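PDB 6GZF: glutathione S-transferase from Natrialba magadii ATCC 43099, which probably acts as a glutathione transferase of the Xi class, the group of glutathionyl-hydroquinone reductases. Local coordinates for residues Thr133-Leu137 with Asn147-Ile153. Numbering follows the deposited sequence.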
loop_
_atom_site.group_PDB
_atom_site.type_symbol
_atom_site.label_atom_id
_atom_site.label_comp_id
_atom_site.label_asym_id
_atom_site.label_seq_id
_atom_site.Cartn_x
_atom_site.Cartn_y
_atom_site.Cartn_z
ATOM N N THR A 133 -17.087 -6.276 -19.251
ATOM C CA THR A 133 -15.756 -6.676 -18.799
ATOM C C THR A 133 -14.952 -7.383 -19.887
ATOM O O THR A 133 -15.470 -7.698 -20.957
ATOM C CB THR A 133 -15.838 -7.624 -17.584
ATOM O OG1 THR A 133 -16.555 -8.811 -17.952
ATOM C CG2 THR A 133 -16.540 -6.952 -16.417
ATOM N N VAL A 134 -13.686 -7.650 -19.578
ATOM C CA VAL A 134 -12.798 -8.416 -20.439
ATOM C C VAL A 134 -12.398 -9.685 -19.687
ATOM O O VAL A 134 -12.379 -9.690 -18.455
ATOM C CB VAL A 134 -11.545 -7.603 -20.837
ATOM C CG1 VAL A 134 -11.913 -6.508 -21.827
ATOM C CG2 VAL A 134 -10.871 -7.019 -19.606
ATOM N N PRO A 135 -12.077 -10.769 -20.414
ATOM C CA PRO A 135 -12.001 -10.902 -21.873
ATOM C C PRO A 135 -13.342 -11.194 -22.533
ATOM O O PRO A 135 -14.308 -11.555 -21.860
ATOM C CB PRO A 135 -11.051 -12.084 -22.054
ATOM C CG PRO A 135 -11.357 -12.953 -20.883
ATOM C CD PRO A 135 -11.680 -12.018 -19.738
ATOM N N VAL A 136 -13.389 -11.026 -23.851
ATOM C CA VAL A 136 -14.569 -11.357 -24.640
ATOM C C VAL A 136 -14.160 -12.078 -25.919
ATOM O O VAL A 136 -13.470 -11.509 -26.764
ATOM C CB VAL A 136 -15.389 -10.101 -25.010
ATOM C CG1 VAL A 136 -16.453 -10.442 -26.045
ATOM C CG2 VAL A 136 -16.022 -9.484 -23.772
ATOM N N LEU A 137 -14.577 -13.333 -26.054
ATOM C CA LEU A 137 -14.328 -14.078 -27.280
ATOM C C LEU A 137 -15.456 -13.816 -28.268
ATOM O O LEU A 137 -16.621 -14.096 -27.983
ATOM C CB LEU A 137 -14.193 -15.575 -27.000
ATOM C CG LEU A 137 -13.854 -16.437 -28.219
ATOM C CD1 LEU A 137 -12.484 -16.064 -28.772
ATOM C CD2 LEU A 137 -13.913 -17.917 -27.875
ATOM N N ASN A 147 -17.976 -16.472 -25.742
ATOM C CA ASN A 147 -17.732 -16.693 -24.325
ATOM C C ASN A 147 -17.213 -15.439 -23.632
ATOM O O ASN A 147 -16.613 -14.568 -24.262
ATOM C CB ASN A 147 -16.752 -17.850 -24.132
ATOM C CG ASN A 147 -16.797 -18.423 -22.730
ATOM O OD1 ASN A 147 -16.186 -17.884 -21.806
ATOM N ND2 ASN A 147 -17.529 -19.517 -22.562
ATOM N N ASN A 148 -17.448 -15.364 -22.326
ATOM C CA ASN A 148 -17.153 -14.169 -21.548
ATOM C C ASN A 148 -16.397 -14.516 -20.265
ATOM O O ASN A 148 -16.226 -13.677 -19.378
ATOM C CB ASN A 148 -18.458 -13.436 -21.227
ATOM C CG ASN A 148 -18.234 -12.019 -20.745
ATOM O OD1 ASN A 148 -17.184 -11.423 -20.988
ATOM N ND2 ASN A 148 -19.227 -11.466 -20.059
ATOM N N GLU A 149 -15.935 -15.759 -20.184
ATOM C CA GLU A 149 -15.302 -16.272 -18.976
ATOM C C GLU A 149 -13.848 -16.660 -19.221
ATOM O O GLU A 149 -13.556 -17.495 -20.077
ATOM C CB GLU A 149 -16.083 -17.475 -18.451
ATOM C CG GLU A 149 -17.558 -17.193 -18.237
ATOM C CD GLU A 149 -17.835 -16.530 -16.906
ATOM O OE1 GLU A 149 -16.978 -16.639 -16.007
ATOM O OE2 GLU A 149 -18.901 -15.895 -16.763
ATOM N N SER A 150 -12.943 -16.055 -18.457
ATOM C CA SER A 150 -11.511 -16.295 -18.602
ATOM C C SER A 150 -11.152 -17.771 -18.480
ATOM O O SER A 150 -10.377 -18.301 -19.276
ATOM C CB SER A 150 -10.738 -15.492 -17.555
ATOM O OG SER A 150 -11.115 -15.874 -16.244
ATOM N N GLU A 151 -11.726 -18.424 -17.475
ATOM C CA GLU A 151 -11.446 -19.825 -17.184
ATOM C C GLU A 151 -11.791 -20.745 -18.351
ATOM O O GLU A 151 -11.054 -21.684 -18.653
ATOM C CB GLU A 151 -12.213 -20.255 -15.932
ATOM C CG GLU A 151 -12.264 -21.753 -15.692
ATOM C CD GLU A 151 -12.945 -22.103 -14.384
ATOM O OE1 GLU A 151 -12.743 -21.370 -13.392
ATOM O OE2 GLU A 151 -13.688 -23.107 -14.347
ATOM N N GLU A 152 -12.909 -20.464 -19.012
ATOM C CA GLU A 152 -13.402 -21.333 -20.074
ATOM C C GLU A 152 -12.788 -20.998 -21.431
ATOM O O GLU A 152 -12.588 -21.887 -22.260
ATOM C CB GLU A 152 -14.926 -21.254 -20.149
ATOM C CG GLU A 152 -15.615 -21.713 -18.871
ATOM C CD GLU A 152 -17.126 -21.667 -18.970
ATOM O OE1 GLU A 152 -17.659 -20.691 -19.536
ATOM O OE2 GLU A 152 -17.784 -22.610 -18.481
ATOM N N ILE A 153 -12.493 -19.722 -21.657
ATOM C CA ILE A 153 -11.825 -19.308 -22.887
ATOM C C ILE A 153 -10.405 -19.869 -22.912
ATOM O O ILE A 153 -9.921 -20.318 -23.952
ATOM C CB ILE A 153 -11.788 -17.772 -23.035
ATOM C CG1 ILE A 153 -13.207 -17.216 -23.171
ATOM C CG2 ILE A 153 -10.961 -17.367 -24.245
ATOM C CD1 ILE A 153 -13.263 -15.711 -23.287
HETATM O O HOH W 1 -15.122 -11.152 -19.164
#
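The cis-proline loop of the thioredoxin-like domain, a hallmark of glutathione transferases, here meets the loop and first helical turn that make up another part of the predicted glutathione site. The peptide bond between Val134 and Pro135 is cis, and the chain then enters strand 136-139, which lies between strands 56-60 and 144-147, antiparallel to both. Leu137 N donates to Asn147 O at 3.0 Å, a direct backbone hydrogen bond between the segments. Past Val136 and Asn148 the chains separate, and a water sits 3.0 Å from Thr133 OG1, donating to Asn148 O at 2.8 Å. From the helix, Ile153 points toward residues 133-137: its CD1 lies 3.8 Å from Leu137 CB and 4.1 Å from Pro135 CG, while Pro135 CG also packs 4.0 Å from Ser150 CA. Asn147 shapes the turn into helix 150-159: its OD1 accepts from Glu149 N at 2.7 Å, an Asx turn, and its ND2 donates to Glu152 OE1 at 3.2 Å. Thr133 and Val134, together with Glu149 and Ser150, are predicted to bind glutathione, and Pro135 lies near the predicted nucleophile Cys64. A backbone bond, a shared water and apolar packing thus join two predicted glutathione-binding elements.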